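Local coordinates for GCN5-related N-acetyltransferase (Streptococcus suis, PDB 3G3S), which probably transfers an acetyl group from acetyl-CoA to an amine, as a member of the GNAT N-acetyltransferase family whose substrate is not established, at residues W16-I21 and R99-K104; G27-I32 and L157-G162; L44-R49 and E69-I74; Q170-A175 and L198-A203. All blocks are in the same frame, centred on the assembly; numbering follows the deposited sequence.

Contact 1 (W16-I21 and R99-K104); sequences WPETII and RYATKK. With EDO (1,2-ethanediol), chain F.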
loop_
_atom_site.group_PDB
_atom_site.type_symbol
_atom_site.label_atom_id
_atom_site.label_comp_id
_atom_site.label_asym_id
_atom_site.label_seq_id
_atom_site.Cartn_x
_atom_site.Cartn_y
_atom_site.Cartn_z
ATOM N N TRP A 16 -5.365 1.322 -15.212
ATOM C CA TRP A 16 -4.408 0.671 -16.111
ATOM C C TRP A 16 -3.949 -0.520 -15.334
ATOM O O TRP A 16 -3.100 -0.407 -14.481
ATOM C CB TRP A 16 -3.258 1.642 -16.439
ATOM C CG TRP A 16 -2.399 1.244 -17.562
ATOM C CD1 TRP A 16 -2.320 0.020 -18.185
ATOM C CD2 TRP A 16 -1.365 2.062 -18.155
ATOM N NE1 TRP A 16 -1.344 0.043 -19.157
ATOM C CE2 TRP A 16 -0.721 1.270 -19.143
ATOM C CE3 TRP A 16 -0.923 3.357 -17.931
ATOM C CZ2 TRP A 16 0.301 1.751 -19.924
ATOM C CZ3 TRP A 16 0.087 3.815 -18.684
ATOM C CH2 TRP A 16 0.704 3.039 -19.671
ATOM N N PRO A 17 -4.551 -1.700 -15.594
ATOM C CA PRO A 17 -4.264 -2.854 -14.771
ATOM C C PRO A 17 -2.947 -3.621 -15.074
ATOM O O PRO A 17 -2.967 -4.831 -15.304
ATOM C CB PRO A 17 -5.513 -3.740 -15.026
ATOM C CG PRO A 17 -5.806 -3.539 -16.451
ATOM C CD PRO A 17 -5.473 -2.022 -16.690
ATOM N N GLU A 18 -1.814 -2.914 -15.087
ATOM C CA GLU A 18 -0.515 -3.542 -15.205
ATOM C C GLU A 18 0.129 -3.512 -13.823
ATOM O O GLU A 18 0.370 -2.445 -13.269
ATOM C CB GLU A 18 0.340 -2.828 -16.238
ATOM C CG GLU A 18 -0.097 -3.105 -17.654
ATOM C CD GLU A 18 0.267 -4.488 -18.159
ATOM O OE1 GLU A 18 0.861 -5.290 -17.414
ATOM O OE2 GLU A 18 0.019 -4.727 -19.369
ATOM N N THR A 19 0.458 -4.683 -13.276
ATOM C CA THR A 19 0.878 -4.731 -11.878
ATOM C C THR A 19 2.196 -4.027 -11.585
ATOM O O THR A 19 2.418 -3.624 -10.470
ATOM C CB THR A 19 0.877 -6.169 -11.285
ATOM O OG1 THR A 19 2.064 -6.870 -11.637
ATOM C CG2 THR A 19 -0.415 -6.950 -11.713
ATOM N N ILE A 20 3.059 -3.869 -12.582
ATOM C CA ILE A 20 4.336 -3.179 -12.373
ATOM C C ILE A 20 4.031 -1.692 -12.164
ATOM O O ILE A 20 4.775 -0.989 -11.445
ATOM C CB ILE A 20 5.288 -3.419 -13.545
ATOM C CG1 ILE A 20 5.776 -4.872 -13.554
ATOM C CG2 ILE A 20 6.515 -2.407 -13.516
ATOM C CD1 ILE A 20 6.311 -5.350 -14.881
ATOM N N ILE A 21 2.985 -1.181 -12.811
ATOM C CA ILE A 21 2.584 0.199 -12.509
ATOM C C ILE A 21 2.133 0.218 -11.039
ATOM O O ILE A 21 2.474 1.092 -10.264
ATOM C CB ILE A 21 1.458 0.760 -13.420
ATOM C CG1 ILE A 21 1.812 0.680 -14.906
ATOM C CG2 ILE A 21 1.119 2.243 -13.000
ATOM C CD1 ILE A 21 0.635 1.007 -15.832
ATOM N N ARG A 99 2.447 -6.731 -27.287
ATOM C CA ARG A 99 2.408 -7.574 -26.104
ATOM C C ARG A 99 0.932 -7.815 -25.846
ATOM O O ARG A 99 0.078 -7.136 -26.432
ATOM C CB ARG A 99 3.083 -6.915 -24.909
ATOM C CG ARG A 99 4.604 -6.870 -25.018
ATOM C CD ARG A 99 5.249 -6.157 -23.822
ATOM N NE ARG A 99 4.892 -6.752 -22.529
ATOM C CZ ARG A 99 5.642 -7.578 -21.826
ATOM N NH1 ARG A 99 6.817 -7.987 -22.263
ATOM N NH2 ARG A 99 5.205 -8.017 -20.667
ATOM N N TYR A 100 0.647 -8.800 -24.992
ATOM C CA TYR A 100 -0.722 -9.220 -24.734
ATOM C C TYR A 100 -1.014 -9.233 -23.236
ATOM O O TYR A 100 -0.453 -10.020 -22.483
ATOM C CB TYR A 100 -0.972 -10.608 -25.381
ATOM C CG TYR A 100 -0.682 -10.577 -26.884
ATOM C CD1 TYR A 100 0.599 -10.787 -27.349
ATOM C CD2 TYR A 100 -1.686 -10.293 -27.832
ATOM C CE1 TYR A 100 0.914 -10.722 -28.705
ATOM C CE2 TYR A 100 -1.375 -10.236 -29.203
ATOM C CZ TYR A 100 -0.064 -10.439 -29.616
ATOM O OH TYR A 100 0.289 -10.416 -30.933
ATOM N N ALA A 101 -1.914 -8.348 -22.829
ATOM C CA ALA A 101 -2.333 -8.253 -21.467
ATOM C C ALA A 101 -3.359 -9.364 -21.245
ATOM O O ALA A 101 -4.073 -9.727 -22.161
ATOM C CB ALA A 101 -2.976 -6.926 -21.229
ATOM N N THR A 102 -3.439 -9.838 -20.026
ATOM C CA THR A 102 -4.440 -10.846 -19.662
ATOM C C THR A 102 -5.346 -10.245 -18.587
ATOM O O THR A 102 -4.989 -9.281 -17.912
ATOM C CB THR A 102 -3.781 -12.172 -19.188
ATOM O OG1 THR A 102 -3.136 -11.994 -17.918
ATOM C CG2 THR A 102 -2.768 -12.696 -20.244
ATOM N N LYS A 103 -6.545 -10.814 -18.458
ATOM C CA LYS A 103 -7.515 -10.371 -17.484
ATOM C C LYS A 103 -6.966 -10.707 -16.118
ATOM O O LYS A 103 -6.306 -11.734 -15.955
ATOM C CB LYS A 103 -8.866 -11.054 -17.727
ATOM C CG LYS A 103 -9.488 -10.653 -19.046
ATOM C CD LYS A 103 -10.940 -11.116 -19.182
ATOM C CE LYS A 103 -11.506 -10.686 -20.536
ATOM N NZ LYS A 103 -12.912 -11.128 -20.753
ATOM N N LYS A 104 -7.226 -9.839 -15.143
ATOM C CA LYS A 104 -6.761 -10.033 -13.775
ATOM C C LYS A 104 -7.747 -10.745 -12.853
ATOM O O LYS A 104 -7.502 -10.807 -11.653
ATOM C CB LYS A 104 -6.372 -8.690 -13.162
ATOM C CG LYS A 104 -5.326 -7.921 -13.997
ATOM C CD LYS A 104 -4.102 -8.769 -14.252
ATOM C CE LYS A 104 -3.130 -8.164 -15.269
ATOM N NZ LYS A 104 -2.117 -9.225 -15.657
HETATM C C1 EDO F . 7.857 -9.363 -16.902
HETATM O O1 EDO F . 8.125 -10.434 -17.814
HETATM C C2 EDO F . 6.584 -8.620 -17.282
HETATM O O2 EDO F . 5.730 -9.459 -18.069
HETATM O O HOH W 1 0.072 -7.203 -15.272
#
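The carboxylate of Glu-18 and the methyl of Ala-101 meet loosely, with OE2 lying 4.2 Å from CB. A second flat group, the Arg-99 guanidinium, is touched at its edge and in its plane by a bound ethanediol, probably from the crystallisation liquor: NH2 donates to O2 over 3.0 Å, though the N-H...O angle of 136° is well short of straight. The same NH2 forms a salt bridge with Asp-222, and NE is bonded to Tyr-243 OH. One face of the Trp-16 indole is taken by Ile-21 CD1, 3.2 Å above the plane and offset toward the rim.

Lys-104 contributes the largest share of the packing. Bent at chi2 (-55°), its chain brings CE to 3.3 Å from the carbonyl oxygen of Pro-17, while CG lies 4.3 Å from the proline CB. Pro-17 centres an inverse gamma turn that leads into helix 19-26, with Glu-18 at the N-cap position; the contact thus sets the start of this helix against strand 94-102 and the loop that follows it. A water gathers the polar groups: Lys-104 NZ donates to it over 3.0 Å, Thr-19 N over 3.2 Å, and Glu-18 OE1 is 3.0 Å away from it. The water lies between the lysine and the glutamate and may link their opposite charges, and NZ has a further partner in Ser-220 OG on strand 218-223.

Contact 2 (G27-I32 and L157-G162); sequences GTMGDI and LDLGLG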
loop_
_atom_site.group_PDB
_atom_site.type_symbol
_atom_site.label_atom_id
_atom_site.label_comp_id
_atom_site.label_asym_id
_atom_site.label_seq_id
_atom_site.Cartn_x
_atom_site.Cartn_y
_atom_site.Cartn_z
ATOM N N GLY A 27 4.972 2.142 -3.749
ATOM C CA GLY A 27 6.079 2.778 -3.060
ATOM C C GLY A 27 7.307 2.043 -2.592
ATOM O O GLY A 27 8.285 2.681 -2.182
ATOM N N THR A 28 7.275 0.718 -2.638
ATOM C CA THR A 28 8.370 -0.095 -2.123
ATOM C C THR A 28 9.485 -0.377 -3.124
ATOM O O THR A 28 10.655 -0.321 -2.768
ATOM C CB THR A 28 7.812 -1.434 -1.618
ATOM O OG1 THR A 28 6.825 -1.147 -0.618
ATOM C CG2 THR A 28 8.923 -2.301 -1.022
HETATM N N MSE A 29 9.088 -0.679 -4.355
HETATM C CA MSE A 29 9.989 -0.964 -5.454
HETATM C C MSE A 29 9.588 -0.117 -6.652
HETATM O O MSE A 29 8.441 0.306 -6.748
HETATM C CB MSE A 29 9.894 -2.440 -5.835
HETATM C CG MSE A 29 10.221 -3.421 -4.703
HETATM SE SE MSE A 29 10.237 -5.236 -5.385
HETATM C CE MSE A 29 11.901 -5.114 -6.452
ATOM N N GLY A 30 10.541 0.170 -7.538
ATOM C CA GLY A 30 10.250 0.932 -8.741
ATOM C C GLY A 30 10.310 2.404 -8.379
ATOM O O GLY A 30 10.572 2.767 -7.235
ATOM N N ASP A 31 10.001 3.260 -9.335
ATOM C CA ASP A 31 10.041 4.687 -9.086
ATOM C C ASP A 31 9.112 5.385 -10.042
ATOM O O ASP A 31 8.628 4.836 -11.031
ATOM C CB ASP A 31 11.471 5.172 -9.238
ATOM C CG ASP A 31 11.790 6.431 -8.406
ATOM O OD1 ASP A 31 10.890 7.176 -7.933
ATOM O OD2 ASP A 31 12.987 6.651 -8.201
ATOM N N ILE A 32 8.886 6.643 -9.741
ATOM C CA ILE A 32 7.973 7.482 -10.469
ATOM C C ILE A 32 8.626 8.824 -10.796
ATOM O O ILE A 32 9.150 9.447 -9.922
ATOM C CB ILE A 32 6.773 7.779 -9.625
ATOM C CG1 ILE A 32 5.970 6.455 -9.392
ATOM C CG2 ILE A 32 5.872 8.781 -10.326
ATOM C CD1 ILE A 32 5.312 5.880 -10.626
ATOM N N LEU A 157 14.045 -12.852 -1.373
ATOM C CA LEU A 157 13.423 -13.835 -0.479
ATOM C C LEU A 157 12.274 -13.229 0.340
ATOM O O LEU A 157 11.298 -13.888 0.620
ATOM C CB LEU A 157 14.481 -14.470 0.443
ATOM C CG LEU A 157 15.471 -15.432 -0.209
ATOM C CD1 LEU A 157 16.478 -15.952 0.797
ATOM C CD2 LEU A 157 14.739 -16.592 -0.871
ATOM N N ASP A 158 12.369 -11.955 0.690
ATOM C CA ASP A 158 11.332 -11.311 1.455
ATOM C C ASP A 158 10.069 -11.036 0.632
ATOM O O ASP A 158 8.951 -11.403 1.045
ATOM C CB ASP A 158 11.895 -10.006 1.997
ATOM C CG ASP A 158 10.958 -9.318 2.957
ATOM O OD1 ASP A 158 10.195 -10.020 3.678
ATOM O OD2 ASP A 158 11.000 -8.064 2.998
ATOM N N LEU A 159 10.248 -10.422 -0.544
ATOM C CA LEU A 159 9.135 -9.971 -1.396
ATOM C C LEU A 159 8.865 -10.781 -2.663
ATOM O O LEU A 159 7.782 -10.676 -3.241
ATOM C CB LEU A 159 9.399 -8.526 -1.839
ATOM C CG LEU A 159 9.696 -7.480 -0.752
ATOM C CD1 LEU A 159 9.825 -6.097 -1.409
ATOM C CD2 LEU A 159 8.626 -7.457 0.308
ATOM N N GLY A 160 9.848 -11.542 -3.121
ATOM C CA GLY A 160 9.707 -12.294 -4.353
ATOM C C GLY A 160 9.366 -13.739 -4.082
ATOM O O GLY A 160 9.323 -14.178 -2.938
ATOM N N LEU A 161 9.154 -14.480 -5.158
ATOM C CA LEU A 161 8.810 -15.880 -5.090
ATOM C C LEU A 161 9.124 -16.487 -6.460
ATOM O O LEU A 161 8.818 -15.890 -7.515
ATOM C CB LEU A 161 7.320 -16.040 -4.769
ATOM C CG LEU A 161 6.809 -17.482 -4.646
ATOM C CD1 LEU A 161 7.485 -18.143 -3.456
ATOM C CD2 LEU A 161 5.301 -17.519 -4.521
ATOM N N GLY A 162 9.732 -17.668 -6.453
ATOM C CA GLY A 162 10.022 -18.332 -7.703
ATOM C C GLY A 162 10.459 -19.760 -7.565
ATOM O O GLY A 162 10.784 -20.230 -6.472
#
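Two helix endings approach each other here: Leu-159 is the last residue of helix 153-159, and Thr-28 and Met-29 belong to the turn that carries the chain from helix 19-26 to strand 31-34. The touch is made by a single branch of the leucine. Its CD1 lies 3.9 Å from Thr-28 CG2, the two side chains reaching toward each other tip to tip. The threonine methyl is available for this because it stands opposite the backbone N across the first torsion (chi1 -58° for OG1), which sets the hydroxyl beside that N instead. The same leucine methyl is 4.1 Å from the selenium, SE, of Met-29, a selenomethionine; these two chains slide past each other in opposite directions. Met-29 was deposited in two conformers, so the selenium contact describes one of them. Tyr-150 packs on both Met-29 and Leu-159.

Beyond the touching residues, the turn faces a second copy of the protein. Ile-32 N donates to Asp-31 OD1 over 2.8 Å, on the anti side of the carboxylate and 24° out of its plane. That carboxylate is also gripped by the chain start of the second subunit, where Gly-1 N meets OD2 and Glu-4 N meets OD1. Arg-7 NH1 of the second subunit is bonded to the carbonyl oxygens of Gly-27 and Gly-30. Across the contact itself the chemistry is wholly apolar and small in area, which implies a light van der Waals touch between the end of one helix and the turn after another, whereas the Gly-27 and Gly-30 carbonyls and the Asp-31 carboxylate bond to the second subunit.

Contact 3 (L44-R49 and E69-I74); sequences LALYGR and EGKNII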
loop_
_atom_site.group_PDB
_atom_site.type_symbol
_atom_site.label_atom_id
_atom_site.label_comp_id
_atom_site.label_asym_id
_atom_site.label_seq_id
_atom_site.Cartn_x
_atom_site.Cartn_y
_atom_site.Cartn_z
ATOM N N LEU A 44 5.975 8.736 -15.645
ATOM C CA LEU A 44 6.726 7.551 -15.996
ATOM C C LEU A 44 6.837 6.660 -14.773
ATOM O O LEU A 44 7.286 7.086 -13.716
ATOM C CB LEU A 44 8.148 7.918 -16.445
ATOM C CG LEU A 44 9.163 6.783 -16.622
ATOM C CD1 LEU A 44 8.819 5.850 -17.801
ATOM C CD2 LEU A 44 10.567 7.382 -16.817
ATOM N N ALA A 45 6.325 5.440 -14.894
ATOM C CA ALA A 45 6.544 4.438 -13.891
ATOM C C ALA A 45 7.723 3.611 -14.439
ATOM O O ALA A 45 7.617 2.920 -15.472
ATOM C CB ALA A 45 5.270 3.582 -13.675
ATOM N N LEU A 46 8.857 3.680 -13.753
ATOM C CA LEU A 46 10.081 3.018 -14.190
ATOM C C LEU A 46 10.479 1.959 -13.201
ATOM O O LEU A 46 10.666 2.235 -12.017
ATOM C CB LEU A 46 11.189 4.062 -14.330
ATOM C CG LEU A 46 12.566 3.594 -14.782
ATOM C CD1 LEU A 46 12.527 3.057 -16.187
ATOM C CD2 LEU A 46 13.593 4.765 -14.638
ATOM N N TYR A 47 10.583 0.736 -13.692
ATOM C CA TYR A 47 10.887 -0.403 -12.859
ATOM C C TYR A 47 11.931 -1.242 -13.496
ATOM O O TYR A 47 11.895 -1.436 -14.696
ATOM C CB TYR A 47 9.649 -1.261 -12.682
ATOM C CG TYR A 47 9.913 -2.516 -11.876
ATOM C CD1 TYR A 47 9.781 -2.511 -10.503
ATOM C CD2 TYR A 47 10.285 -3.716 -12.492
ATOM C CE1 TYR A 47 10.018 -3.667 -9.754
ATOM C CE2 TYR A 47 10.560 -4.874 -11.736
ATOM C CZ TYR A 47 10.400 -4.837 -10.369
ATOM O OH TYR A 47 10.598 -5.970 -9.602
ATOM N N GLY A 48 12.854 -1.758 -12.687
ATOM C CA GLY A 48 13.872 -2.671 -13.160
ATOM C C GLY A 48 15.239 -2.400 -12.583
ATOM O O GLY A 48 15.423 -1.447 -11.812
ATOM N N ARG A 49 16.188 -3.265 -12.941
ATOM C CA ARG A 49 17.579 -3.151 -12.484
ATOM C C ARG A 49 18.522 -3.582 -13.614
ATOM O O ARG A 49 19.473 -2.870 -13.947
ATOM C CB ARG A 49 17.797 -3.974 -11.212
ATOM C CG ARG A 49 18.950 -3.469 -10.345
ATOM C CD ARG A 49 19.154 -4.209 -8.987
ATOM N NE ARG A 49 19.838 -5.501 -9.139
ATOM C CZ ARG A 49 21.159 -5.657 -9.127
ATOM N N GLU A 69 16.343 6.227 -21.916
ATOM C CA GLU A 69 17.397 5.959 -22.895
ATOM C C GLU A 69 18.575 5.255 -22.272
ATOM O O GLU A 69 18.891 5.486 -21.116
ATOM C CB GLU A 69 17.873 7.256 -23.533
ATOM C CG GLU A 69 16.861 7.877 -24.429
ATOM C CD GLU A 69 17.302 9.234 -24.950
ATOM O OE1 GLU A 69 18.464 9.570 -24.741
ATOM O OE2 GLU A 69 16.482 9.965 -25.539
ATOM N N GLY A 70 19.220 4.394 -23.053
ATOM C CA GLY A 70 20.380 3.664 -22.586
ATOM C C GLY A 70 20.102 2.551 -21.586
ATOM O O GLY A 70 21.011 2.138 -20.846
ATOM N N LYS A 71 18.859 2.074 -21.555
ATOM C CA LYS A 71 18.469 0.980 -20.674
ATOM C C LYS A 71 17.885 -0.168 -21.470
ATOM O O LYS A 71 17.293 0.029 -22.525
ATOM C CB LYS A 71 17.435 1.454 -19.658
ATOM C CG LYS A 71 17.936 2.484 -18.701
ATOM C CD LYS A 71 16.819 2.896 -17.767
ATOM C CE LYS A 71 17.318 3.745 -16.662
ATOM N NZ LYS A 71 17.927 5.017 -17.156
ATOM N N ASN A 72 18.053 -1.381 -20.948
ATOM C CA ASN A 72 17.458 -2.559 -21.543
ATOM C C ASN A 72 15.977 -2.513 -21.146
ATOM O O ASN A 72 15.562 -3.182 -20.198
ATOM C CB ASN A 72 18.156 -3.790 -20.991
ATOM C CG ASN A 72 17.586 -5.071 -21.533
ATOM O OD1 ASN A 72 16.989 -5.088 -22.622
ATOM N ND2 ASN A 72 17.757 -6.174 -20.770
ATOM N N ILE A 73 15.192 -1.741 -21.892
ATOM C CA ILE A 73 13.821 -1.359 -21.478
ATOM C C ILE A 73 12.715 -1.606 -22.463
ATOM O O ILE A 73 12.928 -1.505 -23.680
ATOM C CB ILE A 73 13.812 0.191 -21.131
ATOM C CG1 ILE A 73 12.538 0.613 -20.423
ATOM C CG2 ILE A 73 14.001 1.026 -22.378
ATOM C CD1 ILE A 73 12.672 1.845 -19.580
ATOM N N ILE A 74 11.544 -2.009 -21.936
ATOM C CA ILE A 74 10.312 -2.078 -22.725
ATOM C C ILE A 74 9.507 -0.801 -22.375
ATOM O O ILE A 74 9.164 -0.579 -21.197
ATOM C CB ILE A 74 9.458 -3.390 -22.491
ATOM C CG1 ILE A 74 10.289 -4.652 -22.842
ATOM C CG2 ILE A 74 8.128 -3.324 -23.295
ATOM C CD1 ILE A 74 9.577 -6.013 -22.490
#
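Leu-46 and Ile-73 meet methyl to methyl, CD1 against CD1 at 3.6 Å, with their side chains crossing at about a right angle. The geometry leaves the rest of each chain clear of the other, so the encounter is concentrated on two terminal carbons. A second, looser touch widens it: the other leucine methyl, CD2, is 4.4 Å from CE of Lys-71, whose chain passes beside the leucine. The ammonium end of that lysine turns to the main chain, where NZ bonds to the carbonyl oxygen of Ile-67.

Torsions explain why these branches reach across. In Leu-46 the CG carbon is opposite the backbone N (chi1 -180°), and in Ile-73 the CG1 branch takes the same course (chi1 -168°), which extends both chains toward the shared space although neither CB bond points straight at the partner segment. Just before Ile-73 the chain makes an inverse gamma turn centred on Asn-72, which is also bonded through its backbone to Phe-52.

Further out, Phe-52 of strand 52-58 lies against both Lys-71 and Ile-73. Strand 52-58 is the sheet neighbour of strand 42-48 on one side and of strand 73-77 on the other, so the contact spans two strand spacings. Strands 52-58 and 73-77 run parallel and are connected through helix 62-68, a beta-alpha-beta crossover. That helix covers the contact, with Ile-67 packed by Leu-46 and Cys-68 by Ile-73.

Contact 4 (Q170-A175 and L198-A203); sequences QVVSGA and LGLAKA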
loop_
_atom_site.group_PDB
_atom_site.type_symbol
_atom_site.label_atom_id
_atom_site.label_comp_id
_atom_site.label_asym_id
_atom_site.label_seq_id
_atom_site.Cartn_x
_atom_site.Cartn_y
_atom_site.Cartn_z
ATOM N N GLN A 170 22.005 -28.487 -13.581
ATOM C CA GLN A 170 21.952 -27.123 -14.085
ATOM C C GLN A 170 20.513 -26.630 -14.094
ATOM O O GLN A 170 19.567 -27.422 -14.244
ATOM C CB GLN A 170 22.501 -27.063 -15.515
ATOM C CG GLN A 170 23.887 -27.622 -15.671
ATOM C CD GLN A 170 24.392 -27.648 -17.131
ATOM O OE1 GLN A 170 24.094 -26.752 -17.934
ATOM N NE2 GLN A 170 25.171 -28.680 -17.465
ATOM N N VAL A 171 20.343 -25.340 -13.847
ATOM C CA VAL A 171 19.066 -24.693 -13.943
ATOM C C VAL A 171 18.809 -24.577 -15.428
ATOM O O VAL A 171 19.625 -24.004 -16.158
ATOM C CB VAL A 171 19.062 -23.299 -13.289
ATOM C CG1 VAL A 171 17.775 -22.541 -13.642
ATOM C CG2 VAL A 171 19.246 -23.450 -11.778
ATOM N N VAL A 172 17.692 -25.154 -15.871
ATOM C CA VAL A 172 17.312 -25.130 -17.287
ATOM C C VAL A 172 15.986 -24.416 -17.575
ATOM O O VAL A 172 15.671 -24.177 -18.734
ATOM C CB VAL A 172 17.304 -26.563 -17.863
ATOM C CG1 VAL A 172 18.692 -27.192 -17.713
ATOM C CG2 VAL A 172 16.242 -27.419 -17.195
ATOM N N SER A 173 15.199 -24.104 -16.542
ATOM C CA SER A 173 13.947 -23.390 -16.727
ATOM C C SER A 173 13.526 -22.835 -15.377
ATOM O O SER A 173 14.004 -23.300 -14.321
ATOM C CB SER A 173 12.848 -24.311 -17.312
ATOM O OG SER A 173 11.707 -23.523 -17.628
ATOM N N GLY A 174 12.648 -21.831 -15.403
ATOM C CA GLY A 174 12.186 -21.208 -14.179
ATOM C C GLY A 174 11.018 -20.274 -14.399
ATOM O O GLY A 174 10.795 -19.737 -15.522
ATOM N N ALA A 175 10.229 -20.136 -13.335
ATOM C CA ALA A 175 9.072 -19.242 -13.301
ATOM C C ALA A 175 9.211 -18.490 -12.007
ATOM O O ALA A 175 9.281 -19.101 -10.942
ATOM C CB ALA A 175 7.776 -20.000 -13.330
ATOM N N LEU A 198 9.934 -28.610 -24.386
ATOM C CA LEU A 198 9.728 -29.814 -23.582
ATOM C C LEU A 198 8.665 -29.642 -22.511
ATOM O O LEU A 198 8.476 -30.528 -21.677
ATOM C CB LEU A 198 11.037 -30.235 -22.913
ATOM C CG LEU A 198 12.268 -30.352 -23.820
ATOM C CD1 LEU A 198 13.436 -30.809 -22.953
ATOM C CD2 LEU A 198 12.065 -31.294 -25.005
ATOM N N GLY A 199 7.971 -28.508 -22.510
ATOM C CA GLY A 199 6.900 -28.263 -21.526
ATOM C C GLY A 199 7.384 -27.916 -20.134
ATOM O O GLY A 199 6.623 -27.998 -19.174
ATOM N N LEU A 200 8.655 -27.524 -20.026
ATOM C CA LEU A 200 9.210 -27.166 -18.749
ATOM C C LEU A 200 8.619 -25.851 -18.212
ATOM O O LEU A 200 8.320 -25.738 -17.018
ATOM C CB LEU A 200 10.735 -27.093 -18.840
ATOM C CG LEU A 200 11.473 -28.388 -19.240
ATOM C CD1 LEU A 200 12.966 -28.212 -19.137
ATOM C CD2 LEU A 200 11.052 -29.600 -18.421
ATOM N N ALA A 201 8.480 -24.857 -19.082
ATOM C CA ALA A 201 7.917 -23.551 -18.699
ATOM C C ALA A 201 6.542 -23.678 -18.018
ATOM O O ALA A 201 6.275 -23.073 -16.983
ATOM C CB ALA A 201 7.812 -22.648 -19.944
ATOM N N LYS A 202 5.713 -24.520 -18.617
ATOM C CA LYS A 202 4.354 -24.829 -18.202
ATOM C C LYS A 202 4.335 -25.487 -16.815
ATOM O O LYS A 202 3.509 -25.161 -15.976
ATOM C CB LYS A 202 3.790 -25.748 -19.284
ATOM C CG LYS A 202 2.348 -26.112 -19.250
ATOM C CD LYS A 202 2.012 -27.046 -20.458
ATOM C CE LYS A 202 2.642 -28.459 -20.333
ATOM N NZ LYS A 202 2.678 -29.270 -21.605
ATOM N N ALA A 203 5.275 -26.393 -16.569
ATOM C CA ALA A 203 5.376 -27.048 -15.283
ATOM C C ALA A 203 5.799 -26.080 -14.174
ATOM O O ALA A 203 5.222 -26.106 -13.086
ATOM C CB ALA A 203 6.357 -28.242 -15.362
#
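Leu-200 anchors the start of helix 200-214 on strand 170-181. Its CB sits 3.8 Å from CB of Ser-173, with the serine OG almost as near at 3.9 Å. From there the first torsion (chi1 -61°) puts CG opposite the carbonyl carbon and directs the branch along the strand to its neighbour, where CD1 rests 3.9 Å from CG2 of Val-172, the two side chains crossing obliquely. Ile-165 of the next strand, with Leu-120 and Phe-124 from loops, also packs on the leucine.

Ser-173 OG also comes to 3.8 Å from Ala-201 N, a distance of packing; its hydrogen-bonding partners are Thr-191 OG1 and Asp-190 O on the adjoining strand. Val-172 and Ser-173 together face Ile-165 in a classic beta bulge, and both of these successive residues touch the leucine.

Gly-199, at the N-cap with positive phi, and Ala-201 fit the second-half glycine and the final Gly/Ala of the GNAT signature Arg/Gln-X-X-Gly-X-Gly/Ala. In relatives that loop and helix start bind the pyrophosphate of acetyl-CoA, consistent with a similar site here.

In the fold
All four contacts reach one mixed sheet. Contacts 2 and 3 meet along adjacent strands, where Asp-31 N lies 2.9 Å from Leu-46 O, a probable hydrogen bond. Contact 3 also packs on contact 1: Ile-74 CD1 is 3.4 Å from Arg-99 NH1, and Ile-20 CG2 is equally close to Tyr-47 CB. Contact 4, with the probable acetyl-CoA loop, lies across the chain's centre from contact 3, centres about 26 Å apart, yet comes within about 3 Å of contact 2 at the nearest atoms without touching. The ethanediol at contact 1 and a sodium ion about 7 Å from the Thr-28 side chain of contact 2 are among the bound groups nearby, and neither identifies the substrate.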